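Local structure of CRISPR-associated endonuclease Cas1 (Thermotoga maritima, 4XTK) at residues Phe195-Ser198 with Leu199-Thr203; Leu232-Ala235 with Glu236-Pro240. The protein probably acts as a metal-dependent endonuclease on double-stranded DNA in CRISPR adaptive immunity, working as a homodimer that assembles with a Cas2 dimer. One frame throughout, in Å; residues are numbered along the deposited sequence.

Contacts 1 and 2 are short lengths of two helices, 188-208 and 230-252, that follow each other in the chain and pack together, the contact centres about 10 Å apart. Between them, Tyr201 OH of contact 1 lies 2.9 Å from Lys239 NZ of contact 2, and Tyr201 CD1 lies 3.6 Å from Ala235 CB. Contact 2 holds Glu236, which by similarity binds manganese together with Glu155 and His221. Contact 1 lies close to this site: the side chain of Tyr201 is about 6 Å from those of both Glu236 and His221. It thus belongs to the surroundings of the probable metal ligands, with Lys239 placed beside Tyr201 and weakly hydrogen-bonded to Glu236.

Contact 1: Phe195-Ser198 with Leu199-Thr203; sequences FGNS and LLYTT
With CG of Phe195 anti to the backbone N (chi1 -176°) and CG of Leu199 beside its own backbone N (chi1 -69°), two side chains one turn apart meet on one flank of helix 188-208. Leu199 CD1 reaches within 3.6 Å of Phe195 CE2, while Leu199 CG stands over a face of the ring, displaced toward its rim. Asn197 and Tyr201 make a second pair, running side by side in the same direction. Tyr201 CZ is 3.9 Å from Asn197 CB, and the amide and phenol planes are turned 40° from each other. The carbonyl oxygen of Asn197 lies over one face of the phenol ring, near its rim, and also accepts the Tyr201 N-H at 2.8 Å from O to N. Ser198 folds back on the preceding turn: its OG donates to Phe195 O over 2.7 Å, and that same oxygen receives Leu199 N at 3.1 Å, so two donors grip one carbonyl. Ser198 O in turn accepts Thr202 N at 3.1 Å, joined by a weak bond from Thr202 OG1. Phe195 and Leu199 continue onto helix 272-287, where the Phe195 ring meets Phe278 steeply, whereas Asn197 and Tyr201 face helix 230-252. The chemistry divides the helix accordingly: an apolar flank packs ring against methyl carbon, the Ser198 hydroxyl, and weakly that of Thr202, turn back to backbone carbonyls, and the phenol hydroxyl is presented to Lys239, on the side of the probable metal site.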
ATOM      1  N   PHE E 195      11.787  17.633 -18.101  1.00 44.17           N
ATOM      2  CA  PHE E 195      11.605  18.079 -16.728  1.00 45.05           C
ATOM      3  C   PHE E 195      10.124  18.259 -16.398  1.00 48.16           C
ATOM      4  O   PHE E 195       9.652  17.775 -15.370  1.00 47.41           O
ATOM      5  CB  PHE E 195      12.366  19.377 -16.479  1.00 43.44           C
ATOM      6  CG  PHE E 195      12.290  19.847 -15.062  1.00 44.04           C
ATOM      7  CD1 PHE E 195      13.006  19.201 -14.066  1.00 46.11           C
ATOM      8  CD2 PHE E 195      11.485  20.923 -14.717  1.00 47.55           C
ATOM      9  CE1 PHE E 195      12.930  19.626 -12.743  1.00 48.68           C
ATOM     10  CE2 PHE E 195      11.406  21.358 -13.401  1.00 50.84           C
ATOM     11  CZ  PHE E 195      12.129  20.708 -12.412  1.00 48.19           C
ATOM     12  N   GLY E 196       9.400  18.949 -17.277  1.00 36.88           N
ATOM     13  CA  GLY E 196       7.972  19.156 -17.109  1.00 32.99           C
ATOM     14  C   GLY E 196       7.208  17.843 -17.038  1.00 41.56           C
ATOM     15  O   GLY E 196       6.346  17.660 -16.171  1.00 42.76           O
ATOM     16  N   ASN E 197       7.527  16.925 -17.948  1.00 33.70           N
ATOM     17  CA  ASN E 197       6.888  15.614 -17.956  1.00 31.76           C
ATOM     18  C   ASN E 197       7.080  14.874 -16.647  1.00 35.80           C
ATOM     19  O   ASN E 197       6.130  14.312 -16.104  1.00 41.44           O
ATOM     20  CB  ASN E 197       7.413  14.764 -19.109  1.00 27.98           C
ATOM     21  CG  ASN E 197       6.753  15.112 -20.417  1.00 37.77           C
ATOM     22  OD1 ASN E 197       5.862  15.962 -20.464  1.00 36.74           O
ATOM     23  ND2 ASN E 197       7.186  14.467 -21.488  1.00 28.47           N
ATOM     24  N   SER E 198       8.309  14.883 -16.139  1.00 39.15           N
ATOM     25  CA  SER E 198       8.609  14.232 -14.874  1.00 39.39           C
ATOM     26  C   SER E 198       7.740  14.806 -13.753  1.00 43.79           C
ATOM     27  O   SER E 198       7.189  14.052 -12.947  1.00 51.13           O
ATOM     28  CB  SER E 198      10.090  14.371 -14.527  1.00 40.09           C
ATOM     29  OG  SER E 198      10.363  15.636 -13.952  1.00 62.08           O
ATOM     30  N   LEU E 199       7.595  16.130 -13.721  1.00 42.05           N
ATOM     31  CA  LEU E 199       6.743  16.777 -12.726  1.00 42.22           C
ATOM     32  C   LEU E 199       5.301  16.297 -12.855  1.00 46.06           C
ATOM     33  O   LEU E 199       4.644  16.015 -11.856  1.00 48.02           O
ATOM     34  CB  LEU E 199       6.796  18.301 -12.859  1.00 39.24           C
ATOM     35  CG  LEU E 199       8.119  18.959 -12.468  1.00 44.15           C
ATOM     36  CD1 LEU E 199       8.027  20.479 -12.573  1.00 40.31           C
ATOM     37  CD2 LEU E 199       8.532  18.523 -11.069  1.00 36.81           C
ATOM     38  N   LEU E 200       4.819  16.203 -14.092  1.00 44.68           N
ATOM     39  CA  LEU E 200       3.449  15.771 -14.353  1.00 41.00           C
ATOM     40  C   LEU E 200       3.245  14.329 -13.879  1.00 35.74           C
ATOM     41  O   LEU E 200       2.274  14.032 -13.182  1.00 42.71           O
ATOM     42  CB  LEU E 200       3.111  15.915 -15.846  1.00 32.22           C
ATOM     43  CG  LEU E 200       1.696  15.549 -16.305  1.00 27.49           C
ATOM     44  CD1 LEU E 200       0.651  16.178 -15.401  1.00 36.87           C
ATOM     45  CD2 LEU E 200       1.466  16.012 -17.728  1.00 33.41           C
ATOM     46  N   TYR E 201       4.182  13.456 -14.243  1.00 28.52           N
ATOM     47  CA  TYR E 201       4.172  12.063 -13.813  1.00 33.08           C
ATOM     48  C   TYR E 201       4.043  11.933 -12.297  1.00 37.61           C
ATOM     49  O   TYR E 201       3.293  11.098 -11.796  1.00 41.51           O
ATOM     50  CB  TYR E 201       5.447  11.348 -14.273  1.00 34.63           C
ATOM     51  CG  TYR E 201       5.622  11.278 -15.764  1.00 32.45           C
ATOM     52  CD1 TYR E 201       4.524  11.337 -16.621  1.00 27.11           C
ATOM     53  CD2 TYR E 201       6.890  11.156 -16.323  1.00 34.08           C
ATOM     54  CE1 TYR E 201       4.688  11.280 -18.003  1.00 30.76           C
ATOM     55  CE2 TYR E 201       7.065  11.089 -17.703  1.00 26.13           C
ATOM     56  CZ  TYR E 201       5.962  11.152 -18.536  1.00 33.27           C
ATOM     57  OH  TYR E 201       6.134  11.093 -19.901  1.00 34.41           O
ATOM     58  N   THR E 202       4.786  12.761 -11.571  1.00 38.10           N
ATOM     59  CA  THR E 202       4.760  12.720 -10.118  1.00 32.58           C
ATOM     60  C   THR E 202       3.419  13.227  -9.614  1.00 31.27           C
ATOM     61  O   THR E 202       2.887  12.735  -8.620  1.00 34.20           O
ATOM     62  CB  THR E 202       5.918  13.547  -9.516  1.00 34.94           C
ATOM     63  OG1 THR E 202       7.153  12.896  -9.813  1.00 35.26           O
ATOM     64  CG2 THR E 202       5.787  13.684  -8.002  1.00 32.85           C
ATOM     65  N   THR E 203       2.869  14.206 -10.321  1.00 36.15           N
ATOM     66  CA  THR E 203       1.615  14.811  -9.919  1.00 37.24           C
ATOM     67  C   THR E 203       0.482  13.817 -10.059  1.00 38.44           C
ATOM     68  O   THR E 203      -0.301  13.624  -9.124  1.00 37.21           O
ATOM     69  CB  THR E 203       1.302  16.060 -10.742  1.00 38.47           C
ATOM     70  OG1 THR E 203       2.308  17.050 -10.495  1.00 43.27           O
ATOM     71  CG2 THR E 203      -0.060  16.616 -10.364  1.00 31.45           C
TER

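Contact 2: Leu232-Ala235 with Glu236-Pro240; sequences LDIA and ELFKP
Ile234 runs alongside Phe238, its CG2 3.9 Å from Phe238 CE2, both side chains pointing the same way. The carbonyl oxygen of Ile234 approaches the edge of that ring close to its plane, 3.4 Å from Phe238 CD2, and also accepts Leu237 N at 3.0 Å. Three consecutive amides, those of Glu236, Leu237 and Phe238, bond to the residue three positions earlier, a 3-10 pattern in which each donor sits above the carbonyl plane, Glu236 N keeping a weak bond to Leu232 O as well. The helix is kinked here, and Pro240 has no N-H to give to the preceding turn. Glu236 lays its CG 3.3 Å from Leu232 O, and a bend at chi2 (-73°) brings OE1 toward Lys239 NZ. OE1 forms a salt bridge with Arg159 and a second with the extended Lys239, whose hydrogen bond (NZ to OE1, 3.3 Å) is weak. Two cations thus flank this probable manganese ligand. One turn earlier, Asp233 would be a second-shell residue: OD1 bonds to ND1 of His221, another probable ligand, and OD2 takes the amides of Tyr219 and Leu220. Around this segment of helix 230-252, Leu237 packs on helix 103-127, Glu236 and Pro240 touch helix 148-166, Phe238 meets Leu304 and Ile305 of helix 301-316, and Ile234 lies against Val204 of helix 188-208.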
ATOM      1  N   LEU E 232       1.751   7.184 -15.998  1.00 27.25           N
ATOM      2  CA  LEU E 232       2.211   7.482 -17.349  1.00 37.98           C
ATOM      3  C   LEU E 232       1.041   7.534 -18.344  1.00 49.81           C
ATOM      4  O   LEU E 232       0.965   8.432 -19.181  1.00 57.53           O
ATOM      5  CB  LEU E 232       3.235   6.448 -17.797  1.00 39.90           C
ATOM      6  CG  LEU E 232       4.482   6.298 -16.927  1.00 38.67           C
ATOM      7  CD1 LEU E 232       5.436   5.296 -17.571  1.00 40.68           C
ATOM      8  CD2 LEU E 232       5.168   7.646 -16.699  1.00 38.36           C
ATOM      9  N   ASP E 233       0.128   6.573 -18.239  1.00 48.45           N
ATOM     10  CA  ASP E 233      -1.064   6.537 -19.083  1.00 50.23           C
ATOM     11  C   ASP E 233      -1.882   7.832 -18.994  1.00 51.83           C
ATOM     12  O   ASP E 233      -2.163   8.483 -20.005  1.00 47.73           O
ATOM     13  CB  ASP E 233      -1.948   5.350 -18.694  1.00 53.20           C
ATOM     14  CG  ASP E 233      -1.513   4.054 -19.346  1.00 59.30           C
ATOM     15  OD1 ASP E 233      -0.393   3.998 -19.898  1.00 69.21           O
ATOM     16  OD2 ASP E 233      -2.298   3.085 -19.295  1.00 57.63           O
ATOM     17  N   ILE E 234      -2.261   8.201 -17.775  1.00 40.79           N
ATOM     18  CA  ILE E 234      -3.116   9.362 -17.560  1.00 37.77           C
ATOM     19  C   ILE E 234      -2.409  10.673 -17.944  1.00 36.64           C
ATOM     20  O   ILE E 234      -3.021  11.563 -18.541  1.00 37.33           O
ATOM     21  CB  ILE E 234      -3.598   9.411 -16.088  1.00 42.71           C
ATOM     22  CG1 ILE E 234      -4.368   8.134 -15.753  1.00 38.82           C
ATOM     23  CG2 ILE E 234      -4.493  10.613 -15.837  1.00 32.81           C
ATOM     24  CD1 ILE E 234      -5.613   7.935 -16.607  1.00 30.30           C
ATOM     25  N   ALA E 235      -1.118  10.775 -17.632  1.00 35.02           N
ATOM     26  CA  ALA E 235      -0.330  11.963 -17.973  1.00 40.92           C
ATOM     27  C   ALA E 235      -0.357  12.294 -19.469  1.00 37.00           C
ATOM     28  O   ALA E 235      -0.159  13.445 -19.854  1.00 44.67           O
ATOM     29  CB  ALA E 235       1.108  11.789 -17.513  1.00 41.32           C
ATOM     30  N   GLU E 236      -0.599  11.291 -20.308  1.00 33.69           N
ATOM     31  CA  GLU E 236      -0.631  11.508 -21.753  1.00 38.96           C
ATOM     32  C   GLU E 236      -1.703  12.521 -22.151  1.00 34.96           C
ATOM     33  O   GLU E 236      -1.574  13.212 -23.159  1.00 38.82           O
ATOM     34  CB  GLU E 236      -0.862  10.188 -22.497  1.00 40.96           C
ATOM     35  CG  GLU E 236       0.202   9.116 -22.269  1.00 51.57           C
ATOM     36  CD  GLU E 236       1.527   9.394 -22.977  1.00 57.48           C
ATOM     37  OE1 GLU E 236       1.770  10.546 -23.392  1.00 66.71           O
ATOM     38  OE2 GLU E 236       2.332   8.443 -23.119  1.00 51.47           O
ATOM     39  N   LEU E 237      -2.753  12.612 -21.346  1.00 34.87           N
ATOM     40  CA  LEU E 237      -3.857  13.512 -21.637  1.00 36.05           C
ATOM     41  C   LEU E 237      -3.506  14.962 -21.338  1.00 39.41           C
ATOM     42  O   LEU E 237      -4.024  15.881 -21.971  1.00 40.34           O
ATOM     43  CB  LEU E 237      -5.095  13.119 -20.828  1.00 38.97           C
ATOM     44  CG  LEU E 237      -6.008  12.010 -21.356  1.00 51.75           C
ATOM     45  CD1 LEU E 237      -5.316  10.656 -21.348  1.00 46.24           C
ATOM     46  CD2 LEU E 237      -7.295  11.965 -20.546  1.00 55.39           C
ATOM     47  N   PHE E 238      -2.686  15.159 -20.313  1.00 37.18           N
ATOM     48  CA  PHE E 238      -2.450  16.497 -19.791  1.00 45.76           C
ATOM     49  C   PHE E 238      -1.127  17.137 -20.197  1.00 46.64           C
ATOM     50  O   PHE E 238      -0.831  18.263 -19.787  1.00 42.93           O
ATOM     51  CB  PHE E 238      -2.597  16.450 -18.277  1.00 41.13           C
ATOM     52  CG  PHE E 238      -3.934  15.947 -17.844  1.00 43.56           C
ATOM     53  CD1 PHE E 238      -5.003  16.815 -17.727  1.00 48.01           C
ATOM     54  CD2 PHE E 238      -4.142  14.595 -17.611  1.00 38.33           C
ATOM     55  CE1 PHE E 238      -6.248  16.354 -17.356  1.00 46.43           C
ATOM     56  CE2 PHE E 238      -5.377  14.128 -17.242  1.00 31.01           C
ATOM     57  CZ  PHE E 238      -6.435  15.007 -17.114  1.00 40.98           C
ATOM     58  N   LYS E 239      -0.337  16.427 -20.994  1.00 44.26           N
ATOM     59  CA  LYS E 239       0.959  16.936 -21.434  1.00 43.34           C
ATOM     60  C   LYS E 239       0.857  18.269 -22.209  1.00 48.99           C
ATOM     61  O   LYS E 239       1.659  19.182 -21.975  1.00 39.01           O
ATOM     62  CB  LYS E 239       1.688  15.877 -22.273  1.00 41.68           C
ATOM     63  CG  LYS E 239       2.471  14.861 -21.451  1.00 35.86           C
ATOM     64  CD  LYS E 239       3.048  13.727 -22.307  1.00 30.13           C
ATOM     65  CE  LYS E 239       3.993  12.859 -21.473  1.00 35.75           C
ATOM     66  NZ  LYS E 239       4.585  11.737 -22.241  1.00 46.55           N
ATOM     67  N   PRO E 240      -0.109  18.390 -23.141  1.00 45.81           N
ATOM     68  CA  PRO E 240      -0.235  19.700 -23.792  1.00 48.60           C
ATOM     69  C   PRO E 240      -0.628  20.866 -22.872  1.00 51.04           C
ATOM     70  O   PRO E 240       0.042  21.899 -22.899  1.00 67.05           O
ATOM     71  CB  PRO E 240      -1.335  19.464 -24.833  1.00 46.43           C
ATOM     72  CG  PRO E 240      -1.287  18.014 -25.106  1.00 39.38           C
ATOM     73  CD  PRO E 240      -0.944  17.372 -23.804  1.00 35.18           C
TER